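Local coordinates for protein vinylacetyl-CoA Delta-isomerase (Nitrosopumilus maritimus SCM1, PDB 6VJR) that probably acts as a flavin- and [4Fe-4S]-dependent 4-hydroxybutyryl-CoA dehydratase with vinylacetyl-CoA delta-isomerase activity, at residues D59-G64 against I73-E78; V81-M86 against V102-M107. All coordinates share one frame; numbering follows the deposited sequence.

Interaction 1 (D59-G64 against I73-E78)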
ATOM      1  N   ASP A  59       8.274 -35.027  23.362  1.00 22.81           N
ATOM      2  CA  ASP A  59       9.028 -36.236  23.652  1.00 22.59           C
ATOM      3  C   ASP A  59      10.244 -36.322  22.739  1.00 20.99           C
ATOM      4  O   ASP A  59      10.127 -36.476  21.548  1.00 26.49           O
ATOM      5  CB  ASP A  59       8.144 -37.464  23.506  1.00 24.94           C
ATOM      6  CG  ASP A  59       6.929 -37.485  24.426  1.00 31.59           C
ATOM      7  OD1 ASP A  59       7.099 -37.340  25.656  1.00 35.78           O
ATOM      8  OD2 ASP A  59       5.809 -37.588  23.908  1.00 38.93           O
ATOM      9  N   SER A  60      11.428 -36.229  23.314  1.00 21.59           N
ATOM     10  CA  SER A  60      12.686 -36.237  22.588  1.00 19.66           C
ATOM     11  C   SER A  60      13.137 -37.669  22.315  1.00 20.37           C
ATOM     12  O   SER A  60      13.393 -38.397  23.268  1.00 22.89           O
ATOM     13  CB  SER A  60      13.753 -35.559  23.436  1.00 19.56           C
ATOM     14  OG  SER A  60      15.024 -35.685  22.800  1.00 21.10           O
ATOM     15  N   SER A  61      13.330 -38.007  21.028  1.00 22.30           N
ATOM     16  CA  SER A  61      13.950 -39.271  20.653  1.00 23.05           C
ATOM     17  C   SER A  61      15.450 -39.251  20.947  1.00 23.34           C
ATOM     18  O   SER A  61      16.080 -40.305  20.924  1.00 24.83           O
ATOM     19  CB  SER A  61      13.738 -39.597  19.179  1.00 26.44           C
ATOM     20  OG  SER A  61      12.357 -39.725  18.881  1.00 31.98           O
ATOM     21  N   ILE A  62      16.038 -38.051  21.129  1.00 22.45           N
ATOM     22  CA  ILE A  62      17.460 -37.964  21.436  1.00 23.41           C
ATOM     23  C   ILE A  62      17.783 -38.519  22.838  1.00 23.44           C
ATOM     24  O   ILE A  62      18.680 -39.350  22.963  1.00 25.31           O
ATOM     25  CB  ILE A  62      17.986 -36.541  21.189  1.00 23.66           C
ATOM     26  CG1 ILE A  62      17.809 -36.212  19.714  1.00 24.09           C
ATOM     27  CG2 ILE A  62      19.453 -36.424  21.622  1.00 24.08           C
ATOM     28  CD1 ILE A  62      18.191 -34.805  19.282  1.00 23.31           C
ATOM     29  N   THR A  63      17.042 -38.057  23.858  1.00 23.88           N
ATOM     30  CA  THR A  63      17.258 -38.361  25.256  1.00 24.88           C
ATOM     31  C   THR A  63      16.218 -39.334  25.797  1.00 25.60           C
ATOM     32  O   THR A  63      16.433 -39.886  26.890  1.00 25.15           O
ATOM     33  CB  THR A  63      17.244 -37.093  26.121  1.00 26.08           C
ATOM     34  OG1 THR A  63      16.034 -36.384  25.830  1.00 24.62           O
ATOM     35  CG2 THR A  63      18.439 -36.185  25.865  1.00 27.90           C
ATOM     36  N   GLY A  64      15.071 -39.492  25.105  1.00 23.57           N
ATOM     37  CA  GLY A  64      13.985 -40.290  25.651  1.00 23.35           C
ATOM     38  C   GLY A  64      13.264 -39.566  26.784  1.00 22.53           C
ATOM     39  O   GLY A  64      12.561 -40.187  27.556  1.00 26.11           O
ATOM     40  N   ILE A  73      14.544 -30.970  19.019  1.00 16.42           N
ATOM     41  CA  ILE A  73      14.981 -31.067  17.637  1.00 15.06           C
ATOM     42  C   ILE A  73      13.810 -31.708  16.867  1.00 15.61           C
ATOM     43  O   ILE A  73      13.384 -32.830  17.132  1.00 16.60           O
ATOM     44  CB  ILE A  73      16.271 -31.872  17.479  1.00 16.63           C
ATOM     45  CG1 ILE A  73      17.464 -31.340  18.312  1.00 16.09           C
ATOM     46  CG2 ILE A  73      16.606 -32.012  16.012  1.00 17.69           C
ATOM     47  CD1 ILE A  73      17.943 -29.959  17.990  1.00 17.01           C
ATOM     48  N   ALA A  74      13.225 -30.904  15.978  1.00 15.19           N
ATOM     49  CA  ALA A  74      11.945 -31.241  15.350  1.00 15.76           C
ATOM     50  C   ALA A  74      12.055 -32.522  14.535  1.00 16.14           C
ATOM     51  O   ALA A  74      12.941 -32.654  13.712  1.00 17.24           O
ATOM     52  CB  ALA A  74      11.509 -30.092  14.467  1.00 16.69           C
ATOM     53  N   GLU A  75      11.125 -33.447  14.784  1.00 17.36           N
ATOM     54  CA  GLU A  75      11.173 -34.793  14.247  1.00 17.79           C
ATOM     55  C   GLU A  75      10.136 -35.004  13.145  1.00 18.45           C
ATOM     56  O   GLU A  75      10.077 -36.096  12.591  1.00 19.48           O
ATOM     57  CB  GLU A  75      10.965 -35.869  15.328  1.00 19.80           C
ATOM     58  CG  GLU A  75      11.899 -35.726  16.520  1.00 21.41           C
ATOM     59  CD  GLU A  75      11.845 -36.787  17.610  1.00 25.00           C
ATOM     60  OE1 GLU A  75      11.064 -37.759  17.466  1.00 29.81           O
ATOM     61  OE2 GLU A  75      12.603 -36.625  18.620  1.00 23.91           O
ATOM     62  N   SER A  76       9.379 -33.947  12.804  1.00 17.88           N
ATOM     63  CA  SER A  76       8.232 -34.054  11.916  1.00 18.41           C
ATOM     64  C   SER A  76       7.811 -32.647  11.516  1.00 16.38           C
ATOM     65  O   SER A  76       8.196 -31.715  12.202  1.00 16.16           O
ATOM     66  CB  SER A  76       7.068 -34.775  12.516  1.00 18.55           C
ATOM     67  OG  SER A  76       6.535 -34.059  13.624  1.00 18.04           O
ATOM     68  N   ALA A  77       6.962 -32.526  10.483  1.00 16.77           N
ATOM     69  CA  ALA A  77       6.366 -31.225  10.140  1.00 16.22           C
ATOM     70  C   ALA A  77       5.434 -30.786  11.273  1.00 15.43           C
ATOM     71  O   ALA A  77       5.412 -29.617  11.641  1.00 15.84           O
ATOM     72  CB  ALA A  77       5.673 -31.261   8.811  1.00 18.55           C
ATOM     73  N   GLU A  78       4.770 -31.750  11.922  1.00 17.16           N
ATOM     74  CA  GLU A  78       3.896 -31.442  13.049  1.00 16.79           C
ATOM     75  C   GLU A  78       4.679 -30.738  14.161  1.00 15.15           C
ATOM     76  O   GLU A  78       4.178 -29.774  14.772  1.00 16.08           O
ATOM     77  CB  GLU A  78       3.266 -32.704  13.629  1.00 20.26           C
ATOM     78  CG  GLU A  78       2.272 -32.449  14.752  1.00 24.38           C
ATOM     79  CD  GLU A  78       1.665 -33.745  15.280  1.00 28.55           C
ATOM     80  OE1 GLU A  78       0.655 -33.654  16.001  1.00 35.04           O
ATOM     81  OE2 GLU A  78       2.182 -34.860  14.971  1.00 37.10           O
TER
HETATM   82  O   HOH W   1       9.627 -38.416  19.846  1.00 41.33           O
HETATM   83  O   HOH W   2      14.662 -33.450  20.676  1.00 18.83           O
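The carboxylate of E75 grips S61 with both oxygens, one on the backbone N and one on the hydroxyl. OE2 accepts from the backbone N of S61 through its syn lone pair, at 2.9 Å and nearly straight, with an N-H...O angle of 163°. OE1 takes the hydroxyl of S61, OG to OE1 2.7 Å, also on the syn side but 28° out of the carboxylate plane. The serine can offer both donors at once because its OG stands beside its own backbone N (chi1 -61°), while E75 runs out extended beyond CG to meet them. Water 1 adds a third donor, giving a hydrogen to E75 OE1 (2.9 Å) and another to the carbonyl O of D59. On the flank of this polar grip, the end of I62 meets the stem of I73, CD1 to CG1 3.7 Å, the two side chains lying at a slant to one another; I62 also packs on helix 125-139 and I73 on helix 101-121. Between the two regions, water 2 donates to S60 OG and accepts from the backbone N of I73 at 3.0 Å. S60 OG belongs to an ST motif, accepting from T63 N, and is bonded to Q137 as well. The contact thus ties the turn between strands 57-59 and 66-68 to the loop leading into helix 77-94, which S76 N-caps. A bound sulfate about 3 Å from the E75 side chain, probably from the crystallisation liquor, leaves its charge state uncertain, but the two-pronged grip, with a backbone N-H among its donors, should hold the carboxylate against rotation.

Interaction 2 (V81-M86 against V102-M107)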
ATOM      1  N   VAL A  81       5.116 -27.110  13.198  1.00 14.00           N
ATOM      2  CA  VAL A  81       3.851 -26.449  13.436  1.00 13.71           C
ATOM      3  C   VAL A  81       3.615 -26.164  14.918  1.00 13.15           C
ATOM      4  O   VAL A  81       3.182 -25.075  15.290  1.00 13.86           O
ATOM      5  CB  VAL A  81       2.679 -27.211  12.827  1.00 15.02           C
ATOM      6  CG1 VAL A  81       1.362 -26.561  13.211  1.00 16.50           C
ATOM      7  CG2 VAL A  81       2.818 -27.292  11.331  1.00 17.27           C
ATOM      8  N   LEU A  82       3.921 -27.114  15.782  1.00 13.64           N
ATOM      9  CA  LEU A  82       3.768 -26.912  17.215  1.00 13.52           C
ATOM     10  C   LEU A  82       4.673 -25.816  17.773  1.00 13.53           C
ATOM     11  O   LEU A  82       4.292 -25.112  18.720  1.00 13.96           O
ATOM     12  CB  LEU A  82       3.994 -28.246  17.895  1.00 15.76           C
ATOM     13  CG  LEU A  82       2.785 -29.179  17.822  1.00 17.21           C
ATOM     14  CD1 LEU A  82       3.220 -30.573  18.191  1.00 18.13           C
ATOM     15  CD2 LEU A  82       1.665 -28.784  18.776  1.00 19.49           C
ATOM     16  N   GLN A  83       5.861 -25.636  17.176  1.00 13.42           N
ATOM     17  CA  GLN A  83       6.716 -24.504  17.555  1.00 13.70           C
ATOM     18  C   GLN A  83       5.924 -23.208  17.326  1.00 12.69           C
ATOM     19  O   GLN A  83       5.891 -22.340  18.213  1.00 12.95           O
ATOM     20  CB  GLN A  83       7.995 -24.364  16.711  1.00 13.24           C
ATOM     21  CG  GLN A  83       8.999 -25.495  16.882  1.00 14.36           C
ATOM     22  CD  GLN A  83      10.162 -25.395  15.924  1.00 14.05           C
ATOM     23  OE1 GLN A  83      10.060 -24.780  14.857  1.00 16.79           O
ATOM     24  NE2 GLN A  83      11.283 -25.963  16.301  1.00 17.18           N
ATOM     25  N   ASN A  84       5.282 -23.092  16.157  1.00 13.23           N
ATOM     26  CA  ASN A  84       4.506 -21.888  15.808  1.00 12.61           C
ATOM     27  C   ASN A  84       3.294 -21.683  16.717  1.00 13.56           C
ATOM     28  O   ASN A  84       3.023 -20.588  17.169  1.00 13.77           O
ATOM     29  CB  ASN A  84       4.073 -21.915  14.351  1.00 13.75           C
ATOM     30  CG  ASN A  84       5.141 -21.729  13.306  1.00 12.75           C
ATOM     31  OD1 ASN A  84       4.925 -22.126  12.157  1.00 15.72           O
ATOM     32  ND2 ASN A  84       6.253 -21.080  13.632  1.00 14.81           N
ATOM     33  N   LYS A  85       2.583 -22.759  17.047  1.00 13.22           N
ATOM     34  CA  LYS A  85       1.431 -22.668  17.950  1.00 12.15           C
ATOM     35  C   LYS A  85       1.875 -22.145  19.326  1.00 12.82           C
ATOM     36  O   LYS A  85       1.248 -21.259  19.907  1.00 14.63           O
ATOM     37  CB  LYS A  85       0.760 -24.017  18.049  1.00 13.80           C
ATOM     38  CG  LYS A  85       0.113 -24.498  16.777  1.00 15.10           C
ATOM     39  CD  LYS A  85      -0.576 -25.825  16.905  1.00 16.66           C
ATOM     40  CE  LYS A  85      -1.463 -26.101  15.755  1.00 19.72           C
ATOM     41  NZ  LYS A  85      -2.022 -27.431  15.837  1.00 21.92           N
ATOM     42  N   MET A  86       2.980 -22.699  19.850  1.00 14.13           N
ATOM     43  CA  MET A  86       3.591 -22.263  21.097  1.00 12.62           C
ATOM     44  C   MET A  86       3.993 -20.791  21.042  1.00 13.07           C
ATOM     45  O   MET A  86       3.755 -20.044  21.993  1.00 13.36           O
ATOM     46  CB  MET A  86       4.732 -23.225  21.480  1.00 14.14           C
ATOM     47  CG  MET A  86       5.430 -22.781  22.770  1.00 15.04           C
ATOM     48  SD  MET A  86       6.803 -23.849  23.211  1.00 17.53           S
ATOM     49  CE  MET A  86       8.021 -23.472  21.958  1.00 18.32           C
ATOM     50  N   VAL A 102      15.438 -18.108  19.498  1.00 16.33           N
ATOM     51  CA  VAL A 102      16.697 -18.032  18.756  1.00 16.21           C
ATOM     52  C   VAL A 102      17.529 -19.300  18.949  1.00 15.33           C
ATOM     53  O   VAL A 102      18.055 -19.916  17.996  1.00 15.66           O
ATOM     54  CB  VAL A 102      17.506 -16.783  19.155  1.00 19.81           C
ATOM     55  CG1 VAL A 102      18.587 -16.533  18.137  1.00 20.10           C
ATOM     56  CG2 VAL A 102      16.636 -15.560  19.292  1.00 21.40           C
ATOM     57  N   GLY A 103      17.623 -19.728  20.212  1.00 15.11           N
ATOM     58  CA  GLY A 103      18.393 -20.929  20.544  1.00 15.77           C
ATOM     59  C   GLY A 103      17.774 -22.194  19.954  1.00 14.74           C
ATOM     60  O   GLY A 103      18.486 -23.113  19.516  1.00 16.45           O
ATOM     61  N   MET A 104      16.434 -22.257  19.952  1.00 13.85           N
ATOM     62  CA  MET A 104      15.732 -23.388  19.356  1.00 14.34           C
ATOM     63  C   MET A 104      16.037 -23.509  17.865  1.00 13.92           C
ATOM     64  O   MET A 104      16.433 -24.573  17.395  1.00 14.48           O
ATOM     65  CB  MET A 104      14.227 -23.230  19.573  1.00 14.90           C
ATOM     66  CG  MET A 104      13.376 -24.305  18.983  1.00 14.82           C
ATOM     67  SD  MET A 104      11.613 -23.972  19.237  1.00 16.17           S
ATOM     68  CE  MET A 104      11.394 -22.573  18.155  1.00 15.36           C
ATOM     69  N   ASP A 105      16.012 -22.362  17.153  1.00 13.21           N
ATOM     70  CA  ASP A 105      16.294 -22.346  15.723  1.00 13.92           C
ATOM     71  C   ASP A 105      17.779 -22.642  15.453  1.00 14.03           C
ATOM     72  O   ASP A 105      18.127 -23.326  14.480  1.00 14.60           O
ATOM     73  CB  ASP A 105      15.752 -21.031  15.182  1.00 14.33           C
ATOM     74  CG  ASP A 105      14.222 -20.895  15.239  1.00 16.21           C
ATOM     75  OD1 ASP A 105      13.512 -21.944  15.197  1.00 16.29           O
ATOM     76  OD2 ASP A 105      13.716 -19.740  15.246  1.00 15.49           O
ATOM     77  N   ALA A 106      18.665 -22.100  16.292  1.00 14.17           N
ATOM     78  CA  ALA A 106      20.088 -22.393  16.199  1.00 15.40           C
ATOM     79  C   ALA A 106      20.340 -23.896  16.336  1.00 14.36           C
ATOM     80  O   ALA A 106      21.071 -24.461  15.520  1.00 15.93           O
ATOM     81  CB  ALA A 106      20.858 -21.618  17.262  1.00 17.15           C
ATOM     82  N   MET A 107      19.713 -24.535  17.324  1.00 14.41           N
ATOM     83  CA  MET A 107      19.966 -25.956  17.587  1.00 14.41           C
ATOM     84  C   MET A 107      19.459 -26.812  16.428  1.00 14.74           C
ATOM     85  O   MET A 107      20.099 -27.778  16.012  1.00 15.48           O
ATOM     86  CB  MET A 107      19.391 -26.400  18.933  1.00 15.80           C
ATOM     87  CG  MET A 107      20.222 -25.757  20.036  1.00 20.19           C
ATOM     88  SD  MET A 107      20.251 -26.618  21.588  1.00 29.16           S
ATOM     89  CE  MET A 107      18.546 -26.227  21.930  1.00 22.93           C
TER
HETATM   90  O   HOH W   3      13.574 -24.653  14.939  1.00 17.61           O
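Q83 reaches M104 because its CG stands beside the backbone N (chi1 -66°) and the chain then runs extended, whereas M104 leaves its helix with CG anti to the backbone N (chi1 179°) and bends at its last torsion, chi3 69°, folding the methyl over the amide end of Q83. This is a buried helix-helix contact between helices 77-94 and 101-121, in the part of the chain assigned to the HpaB N-terminal family. The thioether lies over one face of the amide, M104 CE above Q83 CD at 3.8 Å, and SD comes within 3.6 Å of Q83 NE2. The amide's polar atoms are engaged beyond the methionine. R291 donates to OE1, while NE2 gives a hydrogen to water 3, which donates in turn to OD1 of D105. The other oxygen of D105, OD2, bonds the iron ligand H289 and also S292, making D105 a second-shell residue of the metal site. Shortening Q83 to an alanine here would probably open a gap beside the M104 thioether and leave both water 3 and R291 without their amide partner. In the water bridge, the oxygen sits 3.0 Å from Q83 NE2 and 2.7 Å from D105 OD1.

Interactions 1 and 2 follow one another along the chain and share helix 77-94: the segment 73-78 enters this helix, and 81-86 continues it. Their centres lie 12 Å apart, and they touch directly where I73 CD1 packs 3.6 Å from the backbone O of M107. Helix 101-121 takes part in both: I73 packs on it, whereas M104 belongs to it. Interaction 1 is peripheral, about 21 Å from the centre of the chain and away from the cofactors. Interaction 2, about 9 Å from that centre, borders them: V102 touches both FAD and the iron-sulfur cluster, and the D105 side chain lies about 6 Å from the cluster and about 7 Å from the iron(III) ion.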